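Local coordinates for D-alanyl-D-alanine carboxypeptidase (Penicillin binding protein) family protein (Francisella tularensis subsp. tularensis, PDB 6OSU), which probably removes the terminal D-alanine from peptidoglycan precursor peptides as a penicillin-binding serine D-Ala-D-Ala carboxypeptidase of the S11 family, at residues Leu35-Trp40 with Ser302-Thr307; Tyr287-Ser292 with Lys312-Ser317; Ala39-Asp44 with Lys54-Arg59. All coordinates share one frame; numbering follows the deposited sequence.

Interaction 1: residues Leu35-Trp40 with Ser302-Thr307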
ATOM      1  N   LEU A  35       1.589  17.070 -10.387  1.00 83.09           N
ATOM      2  CA  LEU A  35       2.942  16.573 -10.572  1.00 82.66           C
ATOM      3  C   LEU A  35       3.180  16.383 -12.063  1.00 84.35           C
ATOM      4  O   LEU A  35       2.243  16.379 -12.865  1.00 85.55           O
ATOM      5  CB  LEU A  35       3.160  15.249  -9.825  1.00 80.41           C
ATOM      6  CG  LEU A  35       2.508  15.069  -8.452  1.00 77.98           C
ATOM      7  CD1 LEU A  35       2.733  13.651  -7.950  1.00 77.70           C
ATOM      8  CD2 LEU A  35       3.036  16.083  -7.453  1.00 78.47           C
ATOM      9  N   ASP A  36       4.445  16.229 -12.445  1.00 85.05           N
ATOM     10  CA  ASP A  36       4.771  15.922 -13.831  1.00 86.71           C
ATOM     11  C   ASP A  36       4.997  14.433 -14.056  1.00 85.29           C
ATOM     12  O   ASP A  36       5.481  14.043 -15.124  1.00 87.42           O
ATOM     13  CB  ASP A  36       5.985  16.740 -14.299  1.00 91.09           C
ATOM     14  CG  ASP A  36       7.227  16.510 -13.456  1.00 93.58           C
ATOM     15  OD1 ASP A  36       7.398  15.405 -12.901  1.00 93.96           O
ATOM     16  OD2 ASP A  36       8.040  17.454 -13.356  1.00 96.23           O
ATOM     17  N   ALA A  37       4.670  13.599 -13.074  1.00 81.28           N
ATOM     18  CA  ALA A  37       4.663  12.163 -13.298  1.00 79.04           C
ATOM     19  C   ALA A  37       3.551  11.811 -14.283  1.00 75.84           C
ATOM     20  O   ALA A  37       2.438  12.333 -14.174  1.00 74.24           O
ATOM     21  CB  ALA A  37       4.463  11.404 -11.989  1.00 78.02           C
ATOM     22  N   PRO A  38       3.826  10.956 -15.266  1.00 74.95           N
ATOM     23  CA  PRO A  38       2.767  10.551 -16.204  1.00 74.24           C
ATOM     24  C   PRO A  38       1.601   9.822 -15.551  1.00 73.18           C
ATOM     25  O   PRO A  38       0.517   9.773 -16.147  1.00 72.52           O
ATOM     26  CB  PRO A  38       3.505   9.649 -17.202  1.00 75.49           C
ATOM     27  CG  PRO A  38       4.795   9.277 -16.530  1.00 75.74           C
ATOM     28  CD  PRO A  38       5.145  10.426 -15.645  1.00 75.80           C
ATOM     29  N   ALA A  39       1.774   9.258 -14.355  1.00 56.83           N
ATOM     30  CA  ALA A  39       0.689   8.547 -13.693  1.00 55.63           C
ATOM     31  C   ALA A  39       0.967   8.463 -12.199  1.00 55.05           C
ATOM     32  O   ALA A  39       2.119   8.341 -11.776  1.00 55.49           O
ATOM     33  CB  ALA A  39       0.507   7.140 -14.272  1.00 54.41           C
ATOM     34  N   TRP A  40      -0.105   8.520 -11.408  1.00 53.96           N
ATOM     35  CA  TRP A  40       0.004   8.322  -9.968  1.00 51.36           C
ATOM     36  C   TRP A  40      -1.369   8.004  -9.395  1.00 51.01           C
ATOM     37  O   TRP A  40      -2.399   8.221 -10.039  1.00 52.82           O
ATOM     38  CB  TRP A  40       0.599   9.545  -9.257  1.00 51.94           C
ATOM     39  CG  TRP A  40      -0.355  10.695  -9.086  1.00 53.97           C
ATOM     40  CD1 TRP A  40      -1.358  10.804  -8.162  1.00 53.88           C
ATOM     41  CD2 TRP A  40      -0.377  11.911  -9.844  1.00 56.21           C
ATOM     42  NE1 TRP A  40      -2.009  12.003  -8.310  1.00 56.09           N
ATOM     43  CE2 TRP A  40      -1.426  12.702  -9.333  1.00 57.20           C
ATOM     44  CE3 TRP A  40       0.384  12.405 -10.907  1.00 57.85           C
ATOM     45  CZ2 TRP A  40      -1.732  13.960  -9.849  1.00 58.92           C
ATOM     46  CZ3 TRP A  40       0.077  13.655 -11.416  1.00 60.40           C
ATOM     47  CH2 TRP A  40      -0.972  14.417 -10.888  1.00 60.56           C
ATOM     48  N   SER A 302       0.657   5.161  -1.942  1.00 46.96           N
ATOM     49  CA  SER A 302       0.900   5.983  -3.115  1.00 48.90           C
ATOM     50  C   SER A 302       1.727   5.200  -4.119  1.00 47.90           C
ATOM     51  O   SER A 302       2.674   4.502  -3.748  1.00 47.84           O
ATOM     52  CB  SER A 302       1.626   7.281  -2.757  1.00 53.80           C
ATOM     53  OG  SER A 302       0.706   8.308  -2.435  1.00 57.88           O
ATOM     54  N   VAL A 303       1.349   5.317  -5.388  1.00 47.30           N
ATOM     55  CA  VAL A 303       2.114   4.785  -6.506  1.00 47.78           C
ATOM     56  C   VAL A 303       2.403   5.935  -7.456  1.00 49.57           C
ATOM     57  O   VAL A 303       1.487   6.671  -7.839  1.00 49.46           O
ATOM     58  CB  VAL A 303       1.359   3.657  -7.232  1.00 47.38           C
ATOM     59  CG1 VAL A 303       2.195   3.131  -8.380  1.00 48.51           C
ATOM     60  CG2 VAL A 303       1.011   2.541  -6.261  1.00 46.59           C
ATOM     61  N   VAL A 304       3.673   6.103  -7.816  1.00 50.55           N
ATOM     62  CA  VAL A 304       4.099   7.092  -8.796  1.00 52.18           C
ATOM     63  C   VAL A 304       4.864   6.358  -9.887  1.00 51.71           C
ATOM     64  O   VAL A 304       5.754   5.554  -9.589  1.00 50.25           O
ATOM     65  CB  VAL A 304       4.967   8.196  -8.161  1.00 53.97           C
ATOM     66  CG1 VAL A 304       5.564   9.074  -9.229  1.00 56.29           C
ATOM     67  CG2 VAL A 304       4.144   9.039  -7.204  1.00 53.81           C
ATOM     68  N   LEU A 305       4.514   6.626 -11.142  1.00 53.06           N
ATOM     69  CA  LEU A 305       5.084   5.917 -12.278  1.00 52.89           C
ATOM     70  C   LEU A 305       5.636   6.905 -13.294  1.00 54.36           C
ATOM     71  O   LEU A 305       4.996   7.915 -13.607  1.00 55.09           O
ATOM     72  CB  LEU A 305       4.036   5.022 -12.955  1.00 52.33           C
ATOM     73  CG  LEU A 305       3.272   4.029 -12.072  1.00 50.85           C
ATOM     74  CD1 LEU A 305       2.149   3.375 -12.861  1.00 50.75           C
ATOM     75  CD2 LEU A 305       4.204   2.975 -11.479  1.00 48.95           C
ATOM     76  N   GLY A 306       6.832   6.613 -13.797  1.00 54.41           N
ATOM     77  CA  GLY A 306       7.345   7.303 -14.963  1.00 56.01           C
ATOM     78  C   GLY A 306       8.021   8.633 -14.732  1.00 57.23           C
ATOM     79  O   GLY A 306       8.156   9.409 -15.683  1.00 59.46           O
ATOM     80  N   THR A 307       8.457   8.932 -13.510  1.00 55.79           N
ATOM     81  CA  THR A 307       9.201  10.166 -13.301  1.00 57.33           C
ATOM     82  C   THR A 307      10.553  10.094 -14.003  1.00 58.30           C
ATOM     83  O   THR A 307      11.091   9.016 -14.271  1.00 57.37           O
ATOM     84  CB  THR A 307       9.409  10.445 -11.813  1.00 56.68           C
ATOM     85  OG1 THR A 307      10.103   9.343 -11.210  1.00 55.57           O
ATOM     86  CG2 THR A 307       8.072  10.656 -11.126  1.00 54.51           C
TER

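Interaction 2: residues Tyr287-Ser292 with Lys312-Ser317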
ATOM      1  N   TYR A 287      11.348   6.110 -13.471  1.00 58.81           N
ATOM      2  CA  TYR A 287      11.541   5.880 -12.046  1.00 56.24           C
ATOM      3  C   TYR A 287      10.178   5.761 -11.379  1.00 56.48           C
ATOM      4  O   TYR A 287       9.363   6.685 -11.458  1.00 58.08           O
ATOM      5  CB  TYR A 287      12.351   7.009 -11.416  1.00 56.14           C
ATOM      6  CG  TYR A 287      13.788   7.049 -11.869  1.00 57.79           C
ATOM      7  CD1 TYR A 287      14.769   6.347 -11.184  1.00 57.06           C
ATOM      8  CD2 TYR A 287      14.167   7.783 -12.988  1.00 60.40           C
ATOM      9  CE1 TYR A 287      16.088   6.376 -11.597  1.00 58.99           C
ATOM     10  CE2 TYR A 287      15.486   7.819 -13.409  1.00 62.11           C
ATOM     11  CZ  TYR A 287      16.442   7.113 -12.709  1.00 61.74           C
ATOM     12  OH  TYR A 287      17.755   7.144 -13.120  1.00 65.19           O
ATOM     13  N   CYS A 288       9.932   4.630 -10.724  1.00 55.78           N
ATOM     14  CA  CYS A 288       8.640   4.338 -10.123  1.00 53.38           C
ATOM     15  C   CYS A 288       8.804   4.035  -8.643  1.00 50.60           C
ATOM     16  O   CYS A 288       9.853   3.561  -8.201  1.00 50.43           O
ATOM     17  CB  CYS A 288       7.962   3.153 -10.811  1.00 54.23           C
ATOM     18  SG  CYS A 288       7.854   3.323 -12.594  1.00 58.09           S
ATOM     19  N   LEU A 289       7.748   4.302  -7.880  1.00 49.20           N
ATOM     20  CA  LEU A 289       7.753   4.033  -6.450  1.00 48.23           C
ATOM     21  C   LEU A 289       6.348   3.675  -5.995  1.00 47.93           C
ATOM     22  O   LEU A 289       5.397   4.424  -6.245  1.00 48.38           O
ATOM     23  CB  LEU A 289       8.276   5.240  -5.662  1.00 49.09           C
ATOM     24  CG  LEU A 289       8.250   5.154  -4.133  1.00 48.53           C
ATOM     25  CD1 LEU A 289       8.985   3.915  -3.637  1.00 47.97           C
ATOM     26  CD2 LEU A 289       8.847   6.414  -3.521  1.00 48.49           C
ATOM     27  N   VAL A 290       6.221   2.517  -5.357  1.00 46.69           N
ATOM     28  CA  VAL A 290       5.071   2.192  -4.527  1.00 44.75           C
ATOM     29  C   VAL A 290       5.486   2.466  -3.091  1.00 44.73           C
ATOM     30  O   VAL A 290       6.452   1.875  -2.595  1.00 45.63           O
ATOM     31  CB  VAL A 290       4.623   0.734  -4.714  1.00 44.15           C
ATOM     32  CG1 VAL A 290       3.492   0.393  -3.754  1.00 43.32           C
ATOM     33  CG2 VAL A 290       4.204   0.482  -6.164  1.00 43.46           C
ATOM     34  N   SER A 291       4.792   3.386  -2.430  1.00 44.64           N
ATOM     35  CA  SER A 291       5.160   3.794  -1.083  1.00 47.41           C
ATOM     36  C   SER A 291       3.927   3.815  -0.193  1.00 49.38           C
ATOM     37  O   SER A 291       2.793   3.954  -0.663  1.00 50.74           O
ATOM     38  CB  SER A 291       5.831   5.171  -1.079  1.00 48.74           C
ATOM     39  OG  SER A 291       4.928   6.168  -1.522  1.00 50.11           O
ATOM     40  N   SER A 292       4.165   3.675   1.108  1.00 49.37           N
ATOM     41  CA  SER A 292       3.103   3.712   2.097  1.00 50.54           C
ATOM     42  C   SER A 292       3.614   4.397   3.354  1.00 52.28           C
ATOM     43  O   SER A 292       4.753   4.174   3.773  1.00 52.43           O
ATOM     44  CB  SER A 292       2.597   2.304   2.433  1.00 51.79           C
ATOM     45  OG  SER A 292       1.416   2.364   3.214  1.00 53.37           O
ATOM     46  N   LYS A 312      12.948  13.215  -8.326  1.00 64.73           N
ATOM     47  CA  LYS A 312      11.549  13.565  -8.546  1.00 64.40           C
ATOM     48  C   LYS A 312      10.622  12.451  -8.080  1.00 61.78           C
ATOM     49  O   LYS A 312       9.549  12.720  -7.532  1.00 60.15           O
ATOM     50  CB  LYS A 312      11.308  13.877 -10.021  1.00 66.78           C
ATOM     51  CG  LYS A 312      11.644  15.298 -10.431  1.00 70.48           C
ATOM     52  CD  LYS A 312      11.513  15.439 -11.935  1.00 73.99           C
ATOM     53  CE  LYS A 312      11.037  16.821 -12.336  1.00 77.52           C
ATOM     54  NZ  LYS A 312      10.693  16.860 -13.785  1.00 79.77           N
ATOM     55  N   ARG A 313      11.019  11.195  -8.301  1.00 61.73           N
ATOM     56  CA  ARG A 313      10.249  10.059  -7.799  1.00 60.06           C
ATOM     57  C   ARG A 313      10.029  10.161  -6.295  1.00 61.16           C
ATOM     58  O   ARG A 313       8.921   9.919  -5.801  1.00 59.11           O
ATOM     59  CB  ARG A 313      10.973   8.759  -8.146  1.00 59.27           C
ATOM     60  CG  ARG A 313      10.423   7.513  -7.476  1.00 57.07           C
ATOM     61  CD  ARG A 313      11.475   6.413  -7.450  1.00 57.92           C
ATOM     62  NE  ARG A 313      12.543   6.724  -6.504  1.00 59.34           N
ATOM     63  CZ  ARG A 313      13.736   6.139  -6.496  1.00 61.18           C
ATOM     64  NH1 ARG A 313      14.028   5.209  -7.394  1.00 61.32           N
ATOM     65  NH2 ARG A 313      14.642   6.491  -5.592  1.00 63.26           N
ATOM     66  N   ASP A 314      11.076  10.521  -5.552  1.00 64.64           N
ATOM     67  CA  ASP A 314      10.953  10.671  -4.108  1.00 66.07           C
ATOM     68  C   ASP A 314      10.255  11.973  -3.738  1.00 67.09           C
ATOM     69  O   ASP A 314       9.454  12.006  -2.797  1.00 67.31           O
ATOM     70  CB  ASP A 314      12.333  10.597  -3.460  1.00 68.93           C
ATOM     71  CG  ASP A 314      13.011   9.261  -3.694  1.00 70.95           C
ATOM     72  OD1 ASP A 314      12.289   8.245  -3.801  1.00 70.09           O
ATOM     73  OD2 ASP A 314      14.259   9.225  -3.775  1.00 72.94           O
ATOM     74  N   SER A 315      10.542  13.050  -4.471  1.00 68.21           N
ATOM     75  CA  SER A 315       9.900  14.333  -4.198  1.00 68.95           C
ATOM     76  C   SER A 315       8.393  14.251  -4.410  1.00 66.96           C
ATOM     77  O   SER A 315       7.609  14.677  -3.554  1.00 66.42           O
ATOM     78  CB  SER A 315      10.517  15.418  -5.084  1.00 71.83           C
ATOM     79  OG  SER A 315       9.759  16.615  -5.044  1.00 73.66           O
ATOM     80  N   GLU A 316       7.968  13.689  -5.543  1.00 66.32           N
ATOM     81  CA  GLU A 316       6.550  13.699  -5.884  1.00 65.41           C
ATOM     82  C   GLU A 316       5.757  12.700  -5.048  1.00 62.33           C
ATOM     83  O   GLU A 316       4.582  12.945  -4.745  1.00 60.44           O
ATOM     84  CB  GLU A 316       6.379  13.430  -7.377  1.00 67.31           C
ATOM     85  CG  GLU A 316       7.018  14.504  -8.250  1.00 71.44           C
ATOM     86  CD  GLU A 316       6.967  14.176  -9.727  1.00 74.18           C
ATOM     87  OE1 GLU A 316       5.950  13.613 -10.179  1.00 73.88           O
ATOM     88  OE2 GLU A 316       7.953  14.474 -10.436  1.00 76.53           O
ATOM     89  N   SER A 317       6.373  11.581  -4.657  1.00 61.22           N
ATOM     90  CA  SER A 317       5.689  10.649  -3.765  1.00 58.90           C
ATOM     91  C   SER A 317       5.479  11.262  -2.387  1.00 59.46           C
ATOM     92  O   SER A 317       4.407  11.105  -1.790  1.00 59.48           O
ATOM     93  CB  SER A 317       6.472   9.343  -3.653  1.00 58.35           C
ATOM     94  OG  SER A 317       6.453   8.629  -4.874  1.00 59.32           O
TER
HETATM   95  O   HOH W   1       4.950   6.466  -4.489  1.00 56.90           O

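Interaction 3: residues Ala39-Asp44 with Lys54-Arg59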
ATOM      1  N   ALA A  39       1.774   9.258 -14.355  1.00 56.83           N
ATOM      2  CA  ALA A  39       0.689   8.547 -13.693  1.00 55.63           C
ATOM      3  C   ALA A  39       0.967   8.463 -12.199  1.00 55.05           C
ATOM      4  O   ALA A  39       2.119   8.341 -11.776  1.00 55.49           O
ATOM      5  CB  ALA A  39       0.507   7.140 -14.272  1.00 54.41           C
ATOM      6  N   TRP A  40      -0.105   8.520 -11.408  1.00 53.96           N
ATOM      7  CA  TRP A  40       0.004   8.322  -9.968  1.00 51.36           C
ATOM      8  C   TRP A  40      -1.369   8.004  -9.395  1.00 51.01           C
ATOM      9  O   TRP A  40      -2.399   8.221 -10.039  1.00 52.82           O
ATOM     10  CB  TRP A  40       0.599   9.545  -9.257  1.00 51.94           C
ATOM     11  CG  TRP A  40      -0.355  10.695  -9.086  1.00 53.97           C
ATOM     12  CD1 TRP A  40      -1.358  10.804  -8.162  1.00 53.88           C
ATOM     13  CD2 TRP A  40      -0.377  11.911  -9.844  1.00 56.21           C
ATOM     14  NE1 TRP A  40      -2.009  12.003  -8.310  1.00 56.09           N
ATOM     15  CE2 TRP A  40      -1.426  12.702  -9.333  1.00 57.20           C
ATOM     16  CE3 TRP A  40       0.384  12.405 -10.907  1.00 57.85           C
ATOM     17  CZ2 TRP A  40      -1.732  13.960  -9.849  1.00 58.92           C
ATOM     18  CZ3 TRP A  40       0.077  13.655 -11.416  1.00 60.40           C
ATOM     19  CH2 TRP A  40      -0.972  14.417 -10.888  1.00 60.56           C
ATOM     20  N   VAL A  41      -1.364   7.499  -8.162  1.00 48.88           N
ATOM     21  CA  VAL A  41      -2.587   7.265  -7.404  1.00 48.44           C
ATOM     22  C   VAL A  41      -2.245   7.303  -5.921  1.00 47.22           C
ATOM     23  O   VAL A  41      -1.164   6.875  -5.508  1.00 47.03           O
ATOM     24  CB  VAL A  41      -3.260   5.928  -7.791  1.00 48.38           C
ATOM     25  CG1 VAL A  41      -2.440   4.747  -7.296  1.00 46.04           C
ATOM     26  CG2 VAL A  41      -4.688   5.866  -7.244  1.00 48.83           C
ATOM     27  N   THR A  42      -3.162   7.847  -5.123  1.00 48.22           N
ATOM     28  CA  THR A  42      -3.054   7.837  -3.672  1.00 49.72           C
ATOM     29  C   THR A  42      -4.341   7.256  -3.110  1.00 50.50           C
ATOM     30  O   THR A  42      -5.433   7.738  -3.426  1.00 51.56           O
ATOM     31  CB  THR A  42      -2.812   9.241  -3.101  1.00 52.44           C
ATOM     32  OG1 THR A  42      -1.690   9.844  -3.757  1.00 54.75           O
ATOM     33  CG2 THR A  42      -2.529   9.165  -1.600  1.00 51.42           C
ATOM     34  N   MET A  43      -4.210   6.227  -2.279  1.00 50.09           N
ATOM     35  CA  MET A  43      -5.352   5.478  -1.777  1.00 51.46           C
ATOM     36  C   MET A  43      -5.239   5.310  -0.270  1.00 51.00           C
ATOM     37  O   MET A  43      -4.149   5.064   0.255  1.00 50.10           O
ATOM     38  CB  MET A  43      -5.438   4.105  -2.465  1.00 51.94           C
ATOM     39  CG  MET A  43      -6.338   3.104  -1.776  1.00 54.06           C
ATOM     40  SD  MET A  43      -6.233   1.465  -2.519  1.00 55.10           S
ATOM     41  CE  MET A  43      -6.872   1.798  -4.159  1.00 55.33           C
ATOM     42  N   ASP A  44      -6.366   5.453   0.424  1.00 52.37           N
ATOM     43  CA  ASP A  44      -6.415   5.165   1.850  1.00 53.21           C
ATOM     44  C   ASP A  44      -6.515   3.661   2.074  1.00 53.19           C
ATOM     45  O   ASP A  44      -7.214   2.951   1.347  1.00 53.43           O
ATOM     46  CB  ASP A  44      -7.595   5.881   2.511  1.00 54.93           C
ATOM     47  CG  ASP A  44      -7.743   5.526   3.979  1.00 56.49           C
ATOM     48  OD1 ASP A  44      -8.490   4.575   4.292  1.00 57.16           O
ATOM     49  OD2 ASP A  44      -7.091   6.182   4.819  1.00 57.06           O
ATOM     50  N   LYS A  54      -3.868  10.604 -11.222  1.00 57.80           N
ATOM     51  CA  LYS A  54      -3.879  10.991 -12.627  1.00 61.32           C
ATOM     52  C   LYS A  54      -3.501   9.777 -13.459  1.00 59.81           C
ATOM     53  O   LYS A  54      -2.523   9.090 -13.145  1.00 56.55           O
ATOM     54  CB  LYS A  54      -2.918  12.152 -12.928  1.00 63.78           C
ATOM     55  CG  LYS A  54      -2.879  12.525 -14.412  1.00 67.97           C
ATOM     56  CD  LYS A  54      -2.109  13.818 -14.682  1.00 72.16           C
ATOM     57  CE  LYS A  54      -0.614  13.575 -14.840  1.00 73.03           C
ATOM     58  NZ  LYS A  54       0.110  14.822 -15.228  1.00 76.09           N
ATOM     59  N   ASN A  55      -4.286   9.511 -14.506  1.00 61.41           N
ATOM     60  CA  ASN A  55      -4.005   8.431 -15.454  1.00 61.57           C
ATOM     61  C   ASN A  55      -3.838   7.091 -14.742  1.00 59.89           C
ATOM     62  O   ASN A  55      -3.040   6.244 -15.148  1.00 59.42           O
ATOM     63  CB  ASN A  55      -2.766   8.754 -16.294  1.00 62.16           C
ATOM     64  CG  ASN A  55      -2.956   9.970 -17.172  1.00 64.56           C
ATOM     65  OD1 ASN A  55      -3.981  10.113 -17.840  1.00 66.46           O
ATOM     66  ND2 ASN A  55      -1.964  10.856 -17.175  1.00 64.65           N
ATOM     67  N   MET A  56      -4.603   6.891 -13.665  1.00 59.84           N
ATOM     68  CA  MET A  56      -4.368   5.742 -12.797  1.00 58.12           C
ATOM     69  C   MET A  56      -4.641   4.407 -13.477  1.00 57.08           C
ATOM     70  O   MET A  56      -4.250   3.372 -12.930  1.00 54.81           O
ATOM     71  CB  MET A  56      -5.212   5.850 -11.524  1.00 58.85           C
ATOM     72  CG  MET A  56      -6.701   5.643 -11.733  1.00 62.25           C
ATOM     73  SD  MET A  56      -7.601   5.549 -10.171  1.00 63.60           S
ATOM     74  CE  MET A  56      -9.287   5.406 -10.760  1.00 65.12           C
ATOM     75  N   ASP A  57      -5.277   4.404 -14.649  1.00 59.20           N
ATOM     76  CA  ASP A  57      -5.576   3.178 -15.376  1.00 60.81           C
ATOM     77  C   ASP A  57      -4.802   3.057 -16.683  1.00 62.51           C
ATOM     78  O   ASP A  57      -5.060   2.130 -17.457  1.00 64.30           O
ATOM     79  CB  ASP A  57      -7.077   3.078 -15.652  1.00 64.21           C
ATOM     80  CG  ASP A  57      -7.883   2.853 -14.391  1.00 65.78           C
ATOM     81  OD1 ASP A  57      -7.440   2.064 -13.525  1.00 65.15           O
ATOM     82  OD2 ASP A  57      -8.958   3.470 -14.261  1.00 68.32           O
ATOM     83  N   VAL A  58      -3.862   3.962 -16.947  1.00 62.11           N
ATOM     84  CA  VAL A  58      -3.061   3.898 -18.165  1.00 63.10           C
ATOM     85  C   VAL A  58      -1.974   2.849 -17.983  1.00 60.70           C
ATOM     86  O   VAL A  58      -1.282   2.820 -16.959  1.00 57.64           O
ATOM     87  CB  VAL A  58      -2.464   5.274 -18.502  1.00 65.11           C
ATOM     88  CG1 VAL A  58      -1.536   5.176 -19.706  1.00 67.47           C
ATOM     89  CG2 VAL A  58      -3.574   6.282 -18.771  1.00 67.05           C
ATOM     90  N   ARG A  59      -1.821   1.981 -18.976  1.00 62.43           N
ATOM     91  CA  ARG A  59      -0.884   0.873 -18.869  1.00 61.52           C
ATOM     92  C   ARG A  59       0.539   1.354 -19.137  1.00 61.05           C
ATOM     93  O   ARG A  59       0.817   1.942 -20.188  1.00 63.54           O
ATOM     94  CB  ARG A  59      -1.288  -0.235 -19.836  1.00 63.49           C
ATOM     95  CG  ARG A  59      -2.582  -0.905 -19.420  1.00 64.56           C
ATOM     96  CD  ARG A  59      -3.087  -1.907 -20.435  1.00 68.73           C
ATOM     97  NE  ARG A  59      -4.292  -2.566 -19.941  1.00 69.78           N
ATOM     98  CZ  ARG A  59      -4.847  -3.636 -20.500  1.00 71.52           C
ATOM     99  NH1 ARG A  59      -4.304  -4.180 -21.582  1.00 73.11           N
ATOM    100  NH2 ARG A  59      -5.943  -4.164 -19.972  1.00 71.45           N
TER

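Interaction 1: residues Leu35-Trp40 with Ser302-Thr307
The carbonyl oxygen of Ala39 takes the backbone N-H of Leu305 in a nearly straight hydrogen bond, Leu305 N to Ala39 O 3.0 Å with 164° at the hydrogen. This ties the start of strand 39-44 to the end of strand 298-307. Ala39 and Leu305 form an antiparallel hydrogen-bonded pair, and Trp40 and Val304 the adjoining non-hydrogen-bonded pair. There the CA-H of Trp40 turns to the carbonyl of Val303, Trp40 CA to Val303 O 3.1 Å. Residues far apart in sequence meet in the five-stranded antiparallel sheet of the penicillin-binding protein and beta-lactamase fold, with helices on both faces. On the face under helix 310-327, Val304 straddles its neighbours. Its CG1, anti to the backbone N (chi1 171°), lies against Ala37 CB at 3.8 Å, while Val304 CG2 reaches Trp40 CB at 4.1 Å. The small methyl of Ala37 also meets Thr307 CG2 at 3.8 Å, and Thr307 turns its hydroxyl to the carbonyl of Tyr287. The face carrying Ala39 and Leu305 looks to helix 176-189, where Leu305 touches Ala176. Pro38 turns the CG and CD side of its ring to the opposing backbone, Pro38 CG 3.2 Å from Leu305 O and Pro38 CD 3.2 Å from Gly306 O. Gly306 suits this place because its phi is positive (84°) and it has no CB to press into the proline ring.

Interaction 2: residues Tyr287-Ser292 with Lys312-Ser317
Arg313 lies across Tyr287-Leu289 with its aliphatic part, beginning where Arg313 CB meets Tyr287 CB at 4.0 Å. Arg313 CG, anti to the backbone N (chi1 169°), packs on Leu289 CB at 3.6 Å, and Arg313 CD comes to 3.4 Å from Cys288 O. The chain then bends at chi3 (71°), which turns NE back to Asp314 of its own helix. Arg313 NE donates to Asp314 OD1 at 3.1 Å in a salt bridge, meeting that oxygen from above the carboxylate plane. A long, flexible arginine suits the position, offering methylenes to the strand while an adjacent aspartate holds its charge. The guanidinium stands steeply to the Tyr287 ring, their planes 75° apart, with NH1 near the ring's edge. Here helix 310-327 covers one face of the central sheet of the penicillin-binding protein/beta-lactamase fold, and Leu289 is the apolar side chain that strand 288-295 turns to it. Leu289 CD2 lies 3.5 Å from Ser317 OG and also approaches Asp314 OD1. Serine suits position 317, being small and able both to give and to take a hydrogen bond: Ser317 OG donates to Arg313 O at 2.9 Å and accepts from a water at 2.7 Å. Leu289 O already pairs with the backbone of Val304 in the neighbouring strand and takes this water as a second partner. The water is also hydrogen-bonded to Ser291 OG, at 3.0 Å.

Interaction 3: residues Ala39-Asp44 with Lys54-Arg59
Trp40 holds its CG between the backbone N and the carbonyl carbon (chi1 77°), and the indole reaches toward Lys54, whose chain bends at chi3 (86°) to bring CE to the ring. Trp40 NE1 bonds Ser52 OG, which satisfies the one polar atom of the ring. Lys54 CB sits over one face of the indole, 3.5 Å from the centroid of the six-membered ring and close to its normal, in a CH-pi contact. Farther out, Lys54 CE approaches Trp40 CZ3 at 3.5 Å. The backbones fix this overlap as an antiparallel hydrogen-bonded pair, with Trp40 N to Lys54 O and Lys54 N to Trp40 O both 3.0 Å. Past Lys54 the edge hairpin strand ends. Asn55, with left-handed backbone angles, opens a type I turn to Val58, and its ND2 bonds Pro38 O, a role that suits an amide side chain. On the opposite side of the strand from Trp40, Met56 SD rests 4.1 Å from Val41 CG2. Since Lys54 meets the indole through CB and CE, the lysine probably serves this contact through its methylenes, with dispersion and CH-pi attraction binding the side chains and directional backbone bonds setting their alignment.

How the interactions relate
All three interactions gather on the central five-stranded antiparallel sheet. Interactions 1 and 3 have centres about 8 Å apart and share Ala39 and Trp40: strand 39-44 lies between strand 298-307 and the edge strand 50-54. Interaction 2 is centred about 7 Å from interaction 1 and about 12 Å from interaction 3, where helix 310-327 covers strand 288-295, the neighbour of 298-307. Along the chain interaction 3 closes early, while the segments of interactions 1 and 2 alternate. Interaction 1 makes the long-range join, of strand 39-44 to strand 298-307, and interaction 2 packs helix 310-327 on the sheet. The sheet so assembled runs on to strand 274-282, which carries the predicted substrate-binding Lys278.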